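Local coordinates for protein gluconate kinase (Lactobacillus acidophilus, PDB 3LL3) that probably transfers phosphate from ATP to a small sugar or sugar acid, such as xylulose or gluconate, as a member of the FGGY carbohydrate kinase family, at residues A[278-283]-A[385-390]; A[301-306]-A[401-406]; A[344-349]-A[377-382]; A[372-377]-A[469-474]. All coordinates share one frame; numbering follows the deposited sequence.

All four contacts are largely buried, yet the chemistry of each follows its place in the fold. Three draw on one long helix, 365-388: contact 4 near its middle, contact 3 on the next turns and contact 1 at its C-terminal end; contact 2 leans on the same helix through F403 and F303, which touch I376. Contacts 1 and 3 join the helix to elements that reach the xylulose pocket, and they meet where W348 NE1 bonds to S279 O. Contact 2 is aromatic and borders ATP. Contact 1 adds a water bridge to apolar packing, contact 3 is proline packing without a direct bond, and contact 4, away from the ligand sites, turns on a buried carboxylate and a tyrosine hydroxyl.

Contact 1: A[278-283]-A[385-390]; sequences ASYFCY and SNLIKN. With XUL (D-xylulose), chain E.
N386, on the last turn of helix 365-388, faces S279 along the whole length of its side chain. Its CB and CG both lie 3.5 Å from S279 OG. With CG beside the backbone N (chi1 -72°), the amide follows, and ND2 comes to 3.3 Å from S279 OG. The angle is too poor for a hydrogen bond there; the serine hydroxyl is instead bonded to D275. The amide finds its partner through a bridging water, which accepts from N386 ND2 at 2.7 Å and donates to S279 O at 2.6 Å. That carbonyl is also held by W348 NE1, so one backbone oxygen of the 278-280 loop links through water to the helix and directly to the loop carrying R344.

Next along the chain, Y280 supplies the apolar half. L387 CD1 presses on the root of the tyrosine, 3.4 Å from Y280 CB, while farther out along the ring Y280 CE2 approaches N386 O at 3.5 Å. The ring thus bears on both a methyl group and the backbone of the final helical turn.

Beyond Y280 the chain becomes strand 281-284, where F281 and Y283 lie face against face and belong to the d-xylulose pocket; F281 CE2 is 3.4 Å from the sugar O1. This strand is outermost in the seven-stranded sheet of the C-terminal half and pairs with strand 289-296, through F281 with G293 and Y283 with L291. The contact therefore fastens the lead-in to that edge strand onto the end of helix 365-388, with L292 of the neighbouring strand touching Y280.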
# COMPACT_ATOMS: atom_id res chain seq x y z
N ALA A 278 -14.39 19.05 13.64
CA ALA A 278 -13.24 19.25 14.52
C ALA A 278 -11.93 18.78 13.88
O ALA A 278 -11.10 18.17 14.53
CB ALA A 278 -13.46 18.56 15.87
N SER A 279 -11.73 19.09 12.61
CA SER A 279 -10.53 18.61 11.94
C SER A 279 -9.35 19.57 12.05
O SER A 279 -8.24 19.21 11.67
CB SER A 279 -10.82 18.24 10.49
OG SER A 279 -11.13 19.41 9.75
N TYR A 280 -9.58 20.78 12.55
CA TYR A 280 -8.49 21.74 12.75
C TYR A 280 -8.70 22.51 14.05
O TYR A 280 -9.84 22.65 14.51
CB TYR A 280 -8.37 22.73 11.56
CG TYR A 280 -9.60 23.56 11.29
CD1 TYR A 280 -9.91 24.66 12.09
CD2 TYR A 280 -10.46 23.25 10.24
CE1 TYR A 280 -11.05 25.42 11.85
CE2 TYR A 280 -11.60 24.00 9.99
CZ TYR A 280 -11.89 25.08 10.80
OH TYR A 280 -13.02 25.82 10.56
N PHE A 281 -7.62 22.99 14.65
CA PHE A 281 -7.76 23.71 15.90
C PHE A 281 -8.10 25.16 15.62
O PHE A 281 -7.88 25.66 14.51
CB PHE A 281 -6.49 23.60 16.76
CG PHE A 281 -5.23 24.22 16.13
CD1 PHE A 281 -5.13 25.58 15.90
CD2 PHE A 281 -4.14 23.42 15.81
CE1 PHE A 281 -3.98 26.15 15.37
CE2 PHE A 281 -2.98 23.98 15.25
CZ PHE A 281 -2.90 25.35 15.04
N CYS A 282 -8.65 25.83 16.62
CA CYS A 282 -8.82 27.28 16.58
C CYS A 282 -8.30 27.86 17.90
O CYS A 282 -8.93 27.67 18.95
CB CYS A 282 -10.28 27.66 16.32
SG CYS A 282 -10.66 29.44 16.47
N TYR A 283 -7.15 28.52 17.83
CA TYR A 283 -6.46 29.06 19.01
C TYR A 283 -6.45 30.58 18.94
O TYR A 283 -5.73 31.17 18.11
CB TYR A 283 -4.99 28.59 19.10
CG TYR A 283 -4.76 27.09 19.16
CD1 TYR A 283 -5.73 26.23 19.70
CD2 TYR A 283 -3.56 26.53 18.73
CE1 TYR A 283 -5.51 24.87 19.77
CE2 TYR A 283 -3.34 25.16 18.79
CZ TYR A 283 -4.32 24.34 19.32
OH TYR A 283 -4.12 22.98 19.40
N SER A 385 -6.96 22.04 2.99
CA SER A 385 -8.29 22.12 2.39
C SER A 385 -9.42 22.14 3.43
O SER A 385 -10.47 22.71 3.18
CB SER A 385 -8.50 20.96 1.41
OG SER A 385 -7.62 21.05 0.30
N ASN A 386 -9.20 21.49 4.57
CA ASN A 386 -10.17 21.57 5.67
C ASN A 386 -10.31 23.00 6.18
O ASN A 386 -11.41 23.43 6.51
CB ASN A 386 -9.76 20.65 6.82
CG ASN A 386 -9.96 19.19 6.49
OD1 ASN A 386 -10.71 18.85 5.58
ND2 ASN A 386 -9.30 18.32 7.25
N LEU A 387 -9.19 23.73 6.23
CA LEU A 387 -9.14 25.12 6.69
C LEU A 387 -9.89 26.06 5.76
O LEU A 387 -10.69 26.89 6.19
CB LEU A 387 -7.68 25.57 6.74
CG LEU A 387 -6.78 25.64 7.96
CD1 LEU A 387 -7.14 24.68 9.08
CD2 LEU A 387 -5.31 25.49 7.54
N ILE A 388 -9.59 25.94 4.47
CA ILE A 388 -10.08 26.83 3.43
C ILE A 388 -11.54 26.55 3.14
O ILE A 388 -12.36 27.46 3.01
CB ILE A 388 -9.32 26.58 2.11
CG1 ILE A 388 -7.82 26.69 2.32
CG2 ILE A 388 -9.78 27.53 1.01
CD1 ILE A 388 -7.03 26.39 1.05
N LYS A 389 -11.86 25.27 3.02
CA LYS A 389 -13.20 24.82 2.68
C LYS A 389 -13.66 25.49 1.38
O LYS A 389 -13.11 25.23 0.29
CB LYS A 389 -14.17 25.09 3.83
CG LYS A 389 -15.00 23.87 4.21
CD LYS A 389 -14.19 22.58 4.03
CE LYS A 389 -14.66 21.47 4.97
NZ LYS A 389 -13.94 20.18 4.71
N ASN A 390 -14.67 26.35 1.50
CA ASN A 390 -15.18 27.06 0.33
C ASN A 390 -14.97 28.57 0.47
O ASN A 390 -15.64 29.37 -0.18
CB ASN A 390 -16.66 26.73 0.08
CG ASN A 390 -16.87 25.30 -0.44
OD1 ASN A 390 -16.25 24.87 -1.41
ND2 ASN A 390 -17.77 24.56 0.21
C1 XUL E . 0.67 23.52 17.58
C2 XUL E . 0.34 22.13 18.17
C3 XUL E . 1.49 21.18 18.60
C4 XUL E . 2.89 21.81 18.71
C5 XUL E . 3.04 22.76 19.92
O1 XUL E . 0.25 23.57 16.23
O2 XUL E . -0.81 21.78 18.25
O3 XUL E . 1.60 20.14 17.66
O4 XUL E . 3.82 20.76 18.83
O5 XUL E . 4.39 22.88 20.30
O HOH W 1 -7.55 19.16 9.12

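Contact 2: A[301-306]-A[401-406]. With ATP (adenosine-5'-triphosphate), chain C.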
# COMPACT_ATOMS: atom_id res chain seq x y z
N ILE A 301 9.90 13.18 8.42
CA ILE A 301 10.18 11.94 9.13
C ILE A 301 9.83 10.73 8.26
O ILE A 301 10.48 9.69 8.31
CB ILE A 301 9.42 11.86 10.48
CG1 ILE A 301 9.89 10.66 11.30
CG2 ILE A 301 7.88 11.80 10.28
CD1 ILE A 301 9.60 10.81 12.81
N VAL A 302 8.78 10.89 7.45
CA VAL A 302 8.35 9.84 6.54
C VAL A 302 9.22 9.82 5.28
O VAL A 302 9.54 8.76 4.75
CB VAL A 302 6.84 9.99 6.20
CG1 VAL A 302 6.46 9.03 5.07
CG2 VAL A 302 5.98 9.72 7.45
N PHE A 303 9.63 11.00 4.82
CA PHE A 303 10.62 11.08 3.75
C PHE A 303 11.90 10.34 4.17
O PHE A 303 12.48 9.60 3.39
CB PHE A 303 10.95 12.54 3.45
CG PHE A 303 12.04 12.71 2.43
CD1 PHE A 303 13.36 12.84 2.83
CD2 PHE A 303 11.75 12.73 1.07
CE1 PHE A 303 14.38 13.00 1.89
CE2 PHE A 303 12.75 12.89 0.13
CZ PHE A 303 14.08 13.02 0.55
N ASN A 304 12.32 10.56 5.40
CA ASN A 304 13.46 9.86 5.95
C ASN A 304 13.24 8.35 5.98
O ASN A 304 14.12 7.60 5.56
CB ASN A 304 13.75 10.35 7.36
CG ASN A 304 15.07 9.83 7.89
OD1 ASN A 304 15.11 9.10 8.89
ND2 ASN A 304 16.15 10.19 7.22
N TRP A 305 12.09 7.89 6.48
CA TRP A 305 11.79 6.46 6.47
C TRP A 305 11.88 5.87 5.06
O TRP A 305 12.49 4.82 4.86
CB TRP A 305 10.41 6.16 7.07
CG TRP A 305 9.96 4.75 6.80
CD1 TRP A 305 10.21 3.64 7.56
CD2 TRP A 305 9.18 4.29 5.68
NE1 TRP A 305 9.62 2.52 6.99
CE2 TRP A 305 9.00 2.90 5.83
CE3 TRP A 305 8.62 4.93 4.56
CZ2 TRP A 305 8.28 2.13 4.91
CZ3 TRP A 305 7.91 4.17 3.64
CH2 TRP A 305 7.74 2.78 3.82
N ALA A 306 11.28 6.55 4.08
CA ALA A 306 11.29 6.06 2.70
C ALA A 306 12.69 6.02 2.11
O ALA A 306 13.01 5.12 1.34
CB ALA A 306 10.37 6.90 1.82
N GLY A 401 10.88 25.05 6.26
CA GLY A 401 11.11 23.71 6.76
C GLY A 401 12.01 22.86 5.88
O GLY A 401 12.01 23.02 4.67
N GLY A 402 12.77 21.97 6.50
CA GLY A 402 13.76 21.17 5.81
C GLY A 402 13.22 20.28 4.71
O GLY A 402 13.97 19.91 3.79
N PHE A 403 11.95 19.90 4.78
CA PHE A 403 11.38 19.03 3.75
C PHE A 403 11.20 19.80 2.45
O PHE A 403 11.20 19.22 1.37
CB PHE A 403 10.04 18.42 4.21
CG PHE A 403 9.39 17.55 3.17
CD1 PHE A 403 9.99 16.36 2.77
CD2 PHE A 403 8.18 17.92 2.59
CE1 PHE A 403 9.39 15.54 1.82
CE2 PHE A 403 7.57 17.10 1.62
CZ PHE A 403 8.18 15.92 1.24
N LEU A 404 11.04 21.12 2.58
CA LEU A 404 10.84 22.01 1.45
C LEU A 404 12.15 22.66 0.98
O LEU A 404 12.12 23.72 0.38
CB LEU A 404 9.87 23.13 1.82
CG LEU A 404 8.55 22.64 2.40
CD1 LEU A 404 7.66 23.82 2.74
CD2 LEU A 404 7.86 21.64 1.47
N LYS A 405 13.28 22.01 1.24
CA LYS A 405 14.57 22.55 0.83
C LYS A 405 14.70 22.64 -0.67
O LYS A 405 15.15 23.64 -1.19
CB LYS A 405 15.72 21.71 1.37
CG LYS A 405 17.08 22.38 1.15
CD LYS A 405 18.24 21.39 1.22
CE LYS A 405 18.40 20.80 2.60
NZ LYS A 405 18.33 21.85 3.68
N SER A 406 14.30 21.58 -1.37
CA SER A 406 14.57 21.46 -2.80
C SER A 406 13.56 22.23 -3.64
O SER A 406 12.40 22.35 -3.28
CB SER A 406 14.53 20.00 -3.22
OG SER A 406 13.19 19.55 -3.18
PG ATP C . 13.98 22.39 13.74
O1G ATP C . 15.47 21.73 13.38
O2G ATP C . 13.91 23.97 13.23
O3G ATP C . 13.74 22.28 15.18
PB ATP C . 13.11 20.05 12.33
O1B ATP C . 11.68 19.52 11.72
O2B ATP C . 13.65 19.15 13.34
O3B ATP C . 12.80 21.56 12.95
PA ATP C . 14.07 20.56 9.58
O1A ATP C . 13.03 21.78 9.24
O2A ATP C . 15.41 20.81 9.06
O3A ATP C . 14.30 20.21 11.18
O5' ATP C . 13.48 19.23 8.82
C5' ATP C . 14.07 17.98 9.10
C4' ATP C . 13.69 17.02 7.99
O4' ATP C . 14.09 17.32 6.66
C3' ATP C . 13.84 15.48 8.18
O3' ATP C . 12.70 14.83 8.65
C2' ATP C . 14.46 14.99 6.82
O2' ATP C . 14.03 13.71 6.44
C1' ATP C . 14.08 16.14 5.91
N9 ATP C . 15.03 16.39 4.84
C8 ATP C . 16.36 16.56 4.93
N7 ATP C . 16.81 16.90 3.62
C5 ATP C . 15.69 16.93 2.76
C6 ATP C . 15.55 17.22 1.38
N6 ATP C . 16.73 17.59 0.61
N1 ATP C . 14.35 17.18 0.81
C2 ATP C . 13.22 16.87 1.54
N3 ATP C . 13.37 16.59 2.89
C4 ATP C . 14.60 16.63 3.47
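With CG anti to the backbone N in both, at chi1 176° and 178°, F303 and F403 reach each other: the first extends from helix 300-311, the second from the turn that follows strand 396-400. The edge of F403 is directed toward the face of F303 in an offset edge-to-face pair, with ring centroids 5.8 Å apart and planes at 67°. The closest atoms are F303 CD2 and F403 CE1, 3.7 Å apart, and F403 CE1 is almost as near to F303 CB.

Together the rings border the adenine of ATP. Its N3 sits over one face of F303, displaced toward the rim, while F403 CD1 approaches the same N3 to 3.4 Å. The backbone joins in, F403 O lying 3.1 Å from the adenine C2. One residue earlier, G402 N donates to the alpha-phosphate oxygen O1A at 2.8 Å, and the backbone of G402 lies directly against that phosphate. The pattern is consistent with the actin-like ATPase fold of FGGY kinases, in which a glycine-containing turn after a strand of the C-terminal domain holds the nucleotide. F320 adds a further edge-to-face partner for F303, and I376 of helix 365-388 touches both phenylalanines.

The chemistry is thus divided: within these two segments the base is met mainly by ring and backbone packing, whereas the phosphate is gripped by the backbone N-H of G402, to which T261 N adds a second bond to the nucleotide.

Contact 3: A[344-349]-A[377-382]; sequences RAPIWD and IFNLYD. With DXP (1-deoxy-D-xylulose-5-phosphate), chain D; XUL (D-xylulose), chain E.
The substrate-site loop that carries R344 is set against the C-terminal half of helix 365-388 by P346, which packs on N379 and D382. These two helical residues lie three positions apart and so present neighbouring side chains to one proline ring. P346 CG is 3.3 Å from D382 OD2, the two side chains crossing at about a right angle, while P346 CD lies 3.9 Å from N379 CG. D382 extends with CG anti to the backbone N (chi1 -173°), and its OD2 forms a salt bridge to R482 of helix 465-485; toward the proline it makes van der Waals contact.

The peptide bond before P346 is cis, part of a five-residue turn closed by W348 N donating to R344 O at 2.6 Å. The indole of W348 folds back so that one face covers the peptide joining R344 to A345. In this FGGY kinase the turn connects the helix to the sugar pocket: R344 NH1 donates to xylulose O3 at 2.7 Å, with an N-H...O angle of 158°, and the sugar oxygen lies near the guanidinium plane. N297 accepts from R344 NE, and R344 CG lies 3.7 Å from O3P of the bound 1-deoxy-D-xylulose-5-phosphate.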
# COMPACT_ATOMS: atom_id res chain seq x y z
N ARG A 344 -2.43 13.25 13.29
CA ARG A 344 -3.32 14.27 13.81
C ARG A 344 -4.10 14.85 12.63
O ARG A 344 -4.82 14.11 11.97
CB ARG A 344 -2.56 15.29 14.68
CG ARG A 344 -2.20 14.67 16.05
CD ARG A 344 -1.29 15.55 16.92
NE ARG A 344 0.03 15.67 16.33
CZ ARG A 344 0.85 16.70 16.53
NH1 ARG A 344 0.48 17.70 17.32
NH2 ARG A 344 2.04 16.74 15.93
N ALA A 345 -3.97 16.13 12.32
CA ALA A 345 -4.66 16.63 11.12
C ALA A 345 -4.06 15.94 9.91
O ALA A 345 -2.85 15.71 9.89
CB ALA A 345 -4.51 18.14 10.99
N PRO A 346 -4.89 15.62 8.89
CA PRO A 346 -6.33 15.88 8.84
C PRO A 346 -7.25 14.75 9.36
O PRO A 346 -8.44 15.02 9.56
CB PRO A 346 -6.57 16.08 7.34
CG PRO A 346 -5.66 15.05 6.73
CD PRO A 346 -4.42 14.99 7.64
N ILE A 347 -6.74 13.55 9.59
CA ILE A 347 -7.63 12.43 9.92
C ILE A 347 -7.85 12.16 11.42
O ILE A 347 -8.79 11.47 11.80
CB ILE A 347 -7.20 11.12 9.23
CG1 ILE A 347 -5.79 10.73 9.66
CG2 ILE A 347 -7.25 11.27 7.71
CD1 ILE A 347 -5.43 9.29 9.27
N TRP A 348 -6.97 12.68 12.27
CA TRP A 348 -7.10 12.53 13.72
C TRP A 348 -7.38 11.08 14.10
O TRP A 348 -8.40 10.76 14.72
CB TRP A 348 -8.16 13.49 14.28
CG TRP A 348 -7.76 14.95 14.10
CD1 TRP A 348 -8.19 15.81 13.11
CD2 TRP A 348 -6.84 15.69 14.91
NE1 TRP A 348 -7.58 17.04 13.26
CE2 TRP A 348 -6.75 17.00 14.35
CE3 TRP A 348 -6.08 15.39 16.04
CZ2 TRP A 348 -5.92 17.98 14.90
CZ3 TRP A 348 -5.27 16.37 16.58
CH2 TRP A 348 -5.20 17.66 16.01
N ASP A 349 -6.46 10.20 13.73
CA ASP A 349 -6.57 8.78 14.07
C ASP A 349 -5.20 8.30 14.51
O ASP A 349 -4.30 8.13 13.70
CB ASP A 349 -7.04 7.98 12.85
CG ASP A 349 -7.15 6.49 13.13
OD1 ASP A 349 -6.68 6.05 14.20
OD2 ASP A 349 -7.70 5.77 12.28
N ILE A 377 2.78 15.43 0.61
CA ILE A 377 2.22 16.74 0.25
C ILE A 377 0.70 16.72 0.13
O ILE A 377 0.02 17.67 0.51
CB ILE A 377 2.84 17.23 -1.09
CG1 ILE A 377 4.35 17.35 -0.95
CG2 ILE A 377 2.23 18.58 -1.52
CD1 ILE A 377 5.04 17.84 -2.25
N PHE A 378 0.16 15.63 -0.44
CA PHE A 378 -1.29 15.46 -0.54
C PHE A 378 -1.93 15.52 0.86
O PHE A 378 -2.99 16.11 1.06
CB PHE A 378 -1.65 14.12 -1.21
CG PHE A 378 -1.75 14.17 -2.72
CD1 PHE A 378 -2.33 15.25 -3.37
CD2 PHE A 378 -1.31 13.09 -3.48
CE1 PHE A 378 -2.45 15.27 -4.74
CE2 PHE A 378 -1.42 13.10 -4.86
CZ PHE A 378 -2.00 14.19 -5.50
N ASN A 379 -1.28 14.88 1.82
CA ASN A 379 -1.80 14.83 3.19
C ASN A 379 -1.89 16.26 3.76
O ASN A 379 -2.90 16.65 4.35
CB ASN A 379 -0.88 13.95 4.03
CG ASN A 379 -1.35 13.79 5.48
OD1 ASN A 379 -0.54 13.88 6.40
ND2 ASN A 379 -2.63 13.54 5.67
N LEU A 380 -0.83 17.03 3.54
CA LEU A 380 -0.79 18.44 3.93
C LEU A 380 -1.85 19.26 3.20
O LEU A 380 -2.42 20.19 3.77
CB LEU A 380 0.60 19.03 3.66
CG LEU A 380 1.72 18.57 4.62
CD1 LEU A 380 3.10 18.72 3.96
CD2 LEU A 380 1.66 19.29 5.95
N TYR A 381 -2.10 18.94 1.94
CA TYR A 381 -3.10 19.67 1.17
C TYR A 381 -4.48 19.30 1.65
O TYR A 381 -5.40 20.12 1.60
CB TYR A 381 -2.95 19.37 -0.31
CG TYR A 381 -3.99 20.04 -1.18
CD1 TYR A 381 -4.05 21.43 -1.30
CD2 TYR A 381 -4.90 19.28 -1.89
CE1 TYR A 381 -5.00 22.03 -2.11
CE2 TYR A 381 -5.84 19.87 -2.70
CZ TYR A 381 -5.89 21.24 -2.82
OH TYR A 381 -6.83 21.81 -3.65
N ASP A 382 -4.61 18.06 2.10
CA ASP A 382 -5.85 17.55 2.70
C ASP A 382 -6.16 18.39 3.97
O ASP A 382 -7.29 18.86 4.16
CB ASP A 382 -5.63 16.06 3.04
CG ASP A 382 -6.90 15.35 3.53
OD1 ASP A 382 -7.96 15.99 3.63
OD2 ASP A 382 -6.83 14.13 3.78
C1 DXP D . 0.50 4.69 19.66
C2 DXP D . 1.65 5.15 18.71
C3 DXP D . 2.12 6.61 18.85
C4 DXP D . 0.88 7.52 18.67
C5 DXP D . 0.94 9.03 18.32
O2 DXP D . 1.86 4.53 17.72
O3 DXP D . 3.24 6.85 18.10
O4 DXP D . -0.05 6.82 17.91
O5 DXP D . 0.10 9.49 17.30
P DXP D . -0.84 10.86 17.30
O2P DXP D . -2.19 10.58 18.08
O1P DXP D . 0.05 12.12 17.75
O3P DXP D . -1.35 11.11 16.00
C1 XUL E . 0.67 23.52 17.58
C2 XUL E . 0.34 22.13 18.17
C3 XUL E . 1.49 21.18 18.60
C4 XUL E . 2.89 21.81 18.71
C5 XUL E . 3.04 22.76 19.92
O1 XUL E . 0.25 23.57 16.23
O2 XUL E . -0.81 21.78 18.25
O3 XUL E . 1.60 20.14 17.66
O4 XUL E . 3.82 20.76 18.83
O5 XUL E . 4.39 22.88 20.30

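Contact 4: A[372-377]-A[469-474]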
# COMPACT_ATOMS: atom_id res chain seq x y z
N VAL A 372 5.72 8.66 -2.51
CA VAL A 372 5.92 9.01 -1.11
C VAL A 372 5.90 10.54 -0.96
O VAL A 372 5.18 11.08 -0.12
CB VAL A 372 7.25 8.47 -0.55
CG1 VAL A 372 7.58 9.13 0.79
CG2 VAL A 372 7.22 6.93 -0.43
N ILE A 373 6.66 11.22 -1.81
CA ILE A 373 6.75 12.68 -1.74
C ILE A 373 5.39 13.30 -2.03
O ILE A 373 4.97 14.22 -1.34
CB ILE A 373 7.80 13.24 -2.72
CG1 ILE A 373 9.20 12.83 -2.26
CG2 ILE A 373 7.73 14.77 -2.73
CD1 ILE A 373 10.26 12.90 -3.36
N GLU A 374 4.73 12.81 -3.07
CA GLU A 374 3.40 13.29 -3.40
C GLU A 374 2.36 13.03 -2.30
O GLU A 374 1.50 13.89 -2.06
CB GLU A 374 2.92 12.71 -4.73
CG GLU A 374 3.66 13.28 -5.95
CD GLU A 374 3.36 12.55 -7.24
OE1 GLU A 374 2.69 11.49 -7.20
OE2 GLU A 374 3.82 13.04 -8.31
N GLY A 375 2.44 11.86 -1.67
CA GLY A 375 1.53 11.51 -0.59
C GLY A 375 1.72 12.42 0.61
O GLY A 375 0.75 12.88 1.23
N ILE A 376 2.98 12.67 0.96
CA ILE A 376 3.30 13.55 2.07
C ILE A 376 2.63 14.91 1.82
O ILE A 376 1.93 15.43 2.69
CB ILE A 376 4.82 13.71 2.25
CG1 ILE A 376 5.39 12.48 2.95
CG2 ILE A 376 5.14 14.95 3.09
CD1 ILE A 376 6.89 12.37 2.86
N ILE A 377 2.78 15.43 0.61
CA ILE A 377 2.22 16.74 0.25
C ILE A 377 0.70 16.72 0.13
O ILE A 377 0.02 17.67 0.51
CB ILE A 377 2.84 17.23 -1.09
CG1 ILE A 377 4.35 17.35 -0.95
CG2 ILE A 377 2.23 18.58 -1.52
CD1 ILE A 377 5.04 17.84 -2.25
N ALA A 469 -3.11 20.51 -13.14
CA ALA A 469 -4.27 19.76 -13.63
C ALA A 469 -4.15 18.27 -13.33
O ALA A 469 -5.14 17.62 -12.94
CB ALA A 469 -4.47 19.99 -15.13
N THR A 470 -2.95 17.72 -13.52
CA THR A 470 -2.74 16.30 -13.24
C THR A 470 -3.08 16.03 -11.76
O THR A 470 -3.82 15.10 -11.43
CB THR A 470 -1.29 15.91 -13.51
OG1 THR A 470 -0.97 16.14 -14.90
CG2 THR A 470 -1.07 14.45 -13.15
N TYR A 471 -2.53 16.86 -10.88
CA TYR A 471 -2.72 16.67 -9.46
C TYR A 471 -4.16 16.92 -9.05
O TYR A 471 -4.67 16.28 -8.14
CB TYR A 471 -1.74 17.53 -8.65
CG TYR A 471 -0.34 16.96 -8.73
CD1 TYR A 471 -0.08 15.68 -8.26
CD2 TYR A 471 0.69 17.68 -9.32
CE1 TYR A 471 1.18 15.13 -8.34
CE2 TYR A 471 1.95 17.14 -9.42
CZ TYR A 471 2.20 15.87 -8.93
OH TYR A 471 3.46 15.36 -9.04
N GLN A 472 -4.81 17.84 -9.74
CA GLN A 472 -6.20 18.14 -9.45
C GLN A 472 -7.09 16.94 -9.74
O GLN A 472 -8.10 16.72 -9.06
CB GLN A 472 -6.65 19.36 -10.26
CG GLN A 472 -7.94 19.99 -9.79
CD GLN A 472 -8.03 21.46 -10.18
OE1 GLN A 472 -7.02 22.09 -10.51
NE2 GLN A 472 -9.24 22.00 -10.14
N LYS A 473 -6.72 16.18 -10.77
CA LYS A 473 -7.46 14.98 -11.09
C LYS A 473 -7.08 13.82 -10.17
O LYS A 473 -7.90 12.96 -9.85
CB LYS A 473 -7.28 14.60 -12.57
CG LYS A 473 -7.86 13.24 -12.92
CD LYS A 473 -7.93 12.98 -14.42
CE LYS A 473 -8.86 11.81 -14.74
NZ LYS A 473 -9.14 11.72 -16.20
N LEU A 474 -5.83 13.81 -9.70
CA LEU A 474 -5.35 12.71 -8.87
C LEU A 474 -5.73 12.82 -7.38
O LEU A 474 -5.87 11.80 -6.71
CB LEU A 474 -3.84 12.54 -9.02
CG LEU A 474 -3.20 11.43 -8.18
CD1 LEU A 474 -3.77 10.05 -8.57
CD2 LEU A 474 -1.68 11.48 -8.36
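The ring of Y471 and the carboxylate of E374 stand nearly perpendicular, their planes 85° apart, with the carboxylate at the ring's edge and E374 CD lying in the ring plane. L412 and I416 of helix 407-417 touch the same tyrosine, and F378 packs on it through the far end of its ring, F378 CZ meeting Y471 CD1. This is a helix-to-helix contact in the C-terminal half of the actin-like kinase fold, joining helix 365-388 to the C-terminal helix 465-485.

The two helices stand well apart here, with E374 CA and Y471 CA 9.3 Å from each other, and long side chains bridge the gap. In both residues CG sits anti to the carbonyl carbon, and E374 is extended beyond it (chi2 170°), which carries its carboxylate to the tyrosine's hydroxyl. Y471 OH donates to E374 OE2 at 2.5 Å, a very short separation whose exact value deserves caution.

That oxygen is heavily engaged: R370 NH1 makes a salt bridge to it and G330 N a hydrogen bond, while OE1 is bonded to S331 OG. So many donors around a buried carboxylate would probably stabilise its ionised form, and bonds to both oxygens fix its rotation. R370 NH1 is also a weak partner of the tyrosine hydroxyl. Beside the hydroxyl, the ring carbon Y471 CE1 lies 3.6 Å from E374 CD.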